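Local coordinates for NADH oxidoreductase (Mesorhizobium loti, PDB 3PI7), which probably binds NADPH and acts as an oxidoreductase of the quinone reductase type, at the interface of chains A and B. Numbering follows the deposited sequence. Chains: chain A/B, NADH oxidoreductase.

The interface of chains A and B. Residues chain A 256, 279-280, 282; chain B 289, 292, 296.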
ATOM      1  N   ARG A 256       9.079   7.203   2.796  1.00 13.66           N
ATOM      2  CA  ARG A 256       8.221   6.808   3.901  1.00 13.70           C
ATOM      3  C   ARG A 256       6.807   7.385   3.762  1.00 17.21           C
ATOM      4  O   ARG A 256       6.036   7.330   4.711  1.00 16.92           O
ATOM      5  CB  ARG A 256       8.845   7.178   5.255  1.00 13.74           C
ATOM      6  CG  ARG A 256      10.240   6.601   5.416  1.00 17.52           C
ATOM      7  CD  ARG A 256      10.744   6.577   6.839  1.00 21.27           C
ATOM      8  NE  ARG A 256      12.055   5.913   6.872  1.00 26.91           N
ATOM      9  CZ  ARG A 256      12.225   4.593   6.904  1.00 35.43           C
ATOM     10  NH1 ARG A 256      11.174   3.779   6.939  1.00 25.93           N
ATOM     11  NH2 ARG A 256      13.447   4.075   6.892  1.00 28.47           N
ATOM     12  N   ILE A 279       9.820  -0.277  -2.423  1.00 12.02           N
ATOM     13  CA  ILE A 279      10.996  -1.066  -1.993  1.00 12.88           C
ATOM     14  C   ILE A 279      12.049  -0.175  -1.357  1.00 18.58           C
ATOM     15  O   ILE A 279      12.360  -0.333  -0.179  1.00 19.38           O
ATOM     16  CB  ILE A 279      11.611  -1.846  -3.168  1.00 15.21           C
ATOM     17  CG1 ILE A 279      10.573  -2.750  -3.871  1.00 15.61           C
ATOM     18  CG2 ILE A 279      12.911  -2.587  -2.757  1.00 15.02           C
ATOM     19  CD1 ILE A 279      11.037  -3.294  -5.225  1.00 18.02           C
ATOM     20  N   PHE A 280      12.573   0.774  -2.147  1.00 16.37           N
ATOM     21  CA  PHE A 280      13.706   1.623  -1.816  1.00 14.81           C
ATOM     22  C   PHE A 280      13.376   2.882  -1.022  1.00 18.12           C
ATOM     23  O   PHE A 280      14.257   3.368  -0.310  1.00 17.18           O
ATOM     24  CB  PHE A 280      14.448   2.008  -3.123  1.00 15.47           C
ATOM     25  CG  PHE A 280      14.923   0.763  -3.837  1.00 17.23           C
ATOM     26  CD1 PHE A 280      15.896  -0.061  -3.267  1.00 22.08           C
ATOM     27  CD2 PHE A 280      14.341   0.363  -5.035  1.00 19.80           C
ATOM     28  CE1 PHE A 280      16.300  -1.244  -3.906  1.00 23.10           C
ATOM     29  CE2 PHE A 280      14.733  -0.836  -5.664  1.00 22.07           C
ATOM     30  CZ  PHE A 280      15.690  -1.636  -5.084  1.00 21.12           C
ATOM     31  N   HIS A 282      10.517   3.036   0.979  1.00 13.28           N
ATOM     32  CA  HIS A 282       9.685   2.575   2.102  1.00 13.25           C
ATOM     33  C   HIS A 282       8.273   3.167   2.093  1.00 13.22           C
ATOM     34  O   HIS A 282       7.697   3.419   3.161  1.00 12.03           O
ATOM     35  CB  HIS A 282      10.383   2.907   3.450  1.00 14.59           C
ATOM     36  CG  HIS A 282      11.890   2.943   3.362  1.00 17.19           C
ATOM     37  ND1 HIS A 282      12.632   1.797   3.083  1.00 19.25           N
ATOM     38  CD2 HIS A 282      12.735   4.004   3.432  1.00 18.45           C
ATOM     39  CE1 HIS A 282      13.896   2.189   3.025  1.00 18.50           C
ATOM     40  NE2 HIS A 282      14.013   3.511   3.255  1.00 18.64           N
TER
ATOM     41  N   TRP B 289      12.714  -4.595   1.421  1.00 14.63           N
ATOM     42  CA  TRP B 289      14.084  -4.407   0.986  1.00 14.06           C
ATOM     43  C   TRP B 289      14.985  -5.001   2.049  1.00 14.14           C
ATOM     44  O   TRP B 289      14.915  -4.592   3.200  1.00 15.23           O
ATOM     45  CB  TRP B 289      14.354  -2.917   0.775  1.00 14.52           C
ATOM     46  CG  TRP B 289      15.700  -2.574   0.211  1.00 17.43           C
ATOM     47  CD1 TRP B 289      16.556  -3.386  -0.471  1.00 21.04           C
ATOM     48  CD2 TRP B 289      16.303  -1.279   0.238  1.00 18.35           C
ATOM     49  NE1 TRP B 289      17.689  -2.682  -0.826  1.00 21.90           N
ATOM     50  CE2 TRP B 289      17.571  -1.393  -0.372  1.00 23.16           C
ATOM     51  CE3 TRP B 289      15.921  -0.046   0.781  1.00 20.51           C
ATOM     52  CZ2 TRP B 289      18.418  -0.289  -0.541  1.00 23.49           C
ATOM     53  CZ3 TRP B 289      16.761   1.046   0.623  1.00 22.39           C
ATOM     54  CH2 TRP B 289      17.997   0.915  -0.022  1.00 23.05           C
ATOM     55  N   GLU B 292      17.034  -2.638   4.113  1.00 16.34           N
ATOM     56  CA  GLU B 292      16.246  -1.915   5.093  1.00 16.41           C
ATOM     57  C   GLU B 292      15.867  -2.786   6.273  1.00 20.83           C
ATOM     58  O   GLU B 292      15.971  -2.327   7.401  1.00 18.76           O
ATOM     59  CB  GLU B 292      14.980  -1.284   4.461  1.00 17.78           C
ATOM     60  CG  GLU B 292      14.203  -0.397   5.421  1.00 20.80           C
ATOM     61  CD  GLU B 292      14.878   0.816   6.046  1.00 34.52           C
ATOM     62  OE1 GLU B 292      15.982   1.209   5.596  1.00 25.45           O
ATOM     63  OE2 GLU B 292      14.270   1.399   6.974  1.00 26.18           O
ATOM     64  N   GLN B 296      16.554  -1.963  10.204  1.00 26.46           N
ATOM     65  CA  GLN B 296      15.469  -1.841  11.174  1.00 25.99           C
ATOM     66  C   GLN B 296      15.355  -2.993  12.167  1.00 29.90           C
ATOM     67  O   GLN B 296      14.715  -2.820  13.198  1.00 29.10           O
ATOM     68  CB  GLN B 296      14.124  -1.677  10.447  1.00 26.78           C
ATOM     69  CG  GLN B 296      14.018  -0.397   9.603  1.00 33.52           C
ATOM     70  CD  GLN B 296      14.243   0.905  10.365  1.00 51.39           C
ATOM     71  OE1 GLN B 296      13.977   1.021  11.573  1.00 51.57           O
ATOM     72  NE2 GLN B 296      14.724   1.929   9.664  1.00 32.90           N
TER
HETATM   73  O   HOH W   1      11.606   0.823   7.185  1.00 28.81           O
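OE2, a carboxylate oxygen of B:Glu292, is gripped from several sides, where the side chain meets A:Arg256 tip to tip. The guanidinium NH2 of A:Arg256 makes a salt bridge and hydrogen bond to OE2 of B:Glu292 at 2.8 Å. The oxygen lies in the guanidinium plane, but the donor sits well above the carboxylate plane. The amide NE2 of B:Gln296 donates to OE2 of B:Glu292 from the opposite face, also at 2.8 Å. Water 1 links the same oxygen to NH1 of A:Arg256. Together these bonds should limit rotation of the carboxylate. The ring of A:His282 lies against the guanidinium, its CD2 over the centre, and its CE1 packs on CG and CD of B:Glu292.

Next to this polar cluster, B:Trp289 presents one indole face to the edge of A:Phe280. The planes stand at about 75°, and CD1 of A:Phe280 reaches CE2 of B:Trp289 at 3.6 Å. The indole CG is anti to the backbone N (chi1 -175°), which turns the ring toward chain A. CG2 of A:Ile279 covers a face of the A:Phe280 ring and also touches CB of B:Trp289 at 3.8 Å. An alanine in place of B:Trp289 would probably open a gap beside A:Phe280 and leave its edge without an aromatic face.

The patch joins the end of helix 276-280 and nearby loops of chain A to the residue just before helix 290-296 of chain B and to that helix as far as its last residue, B:Gln296. It recurs with the chains exchanged in this two-fold dimer, which may be the biological one.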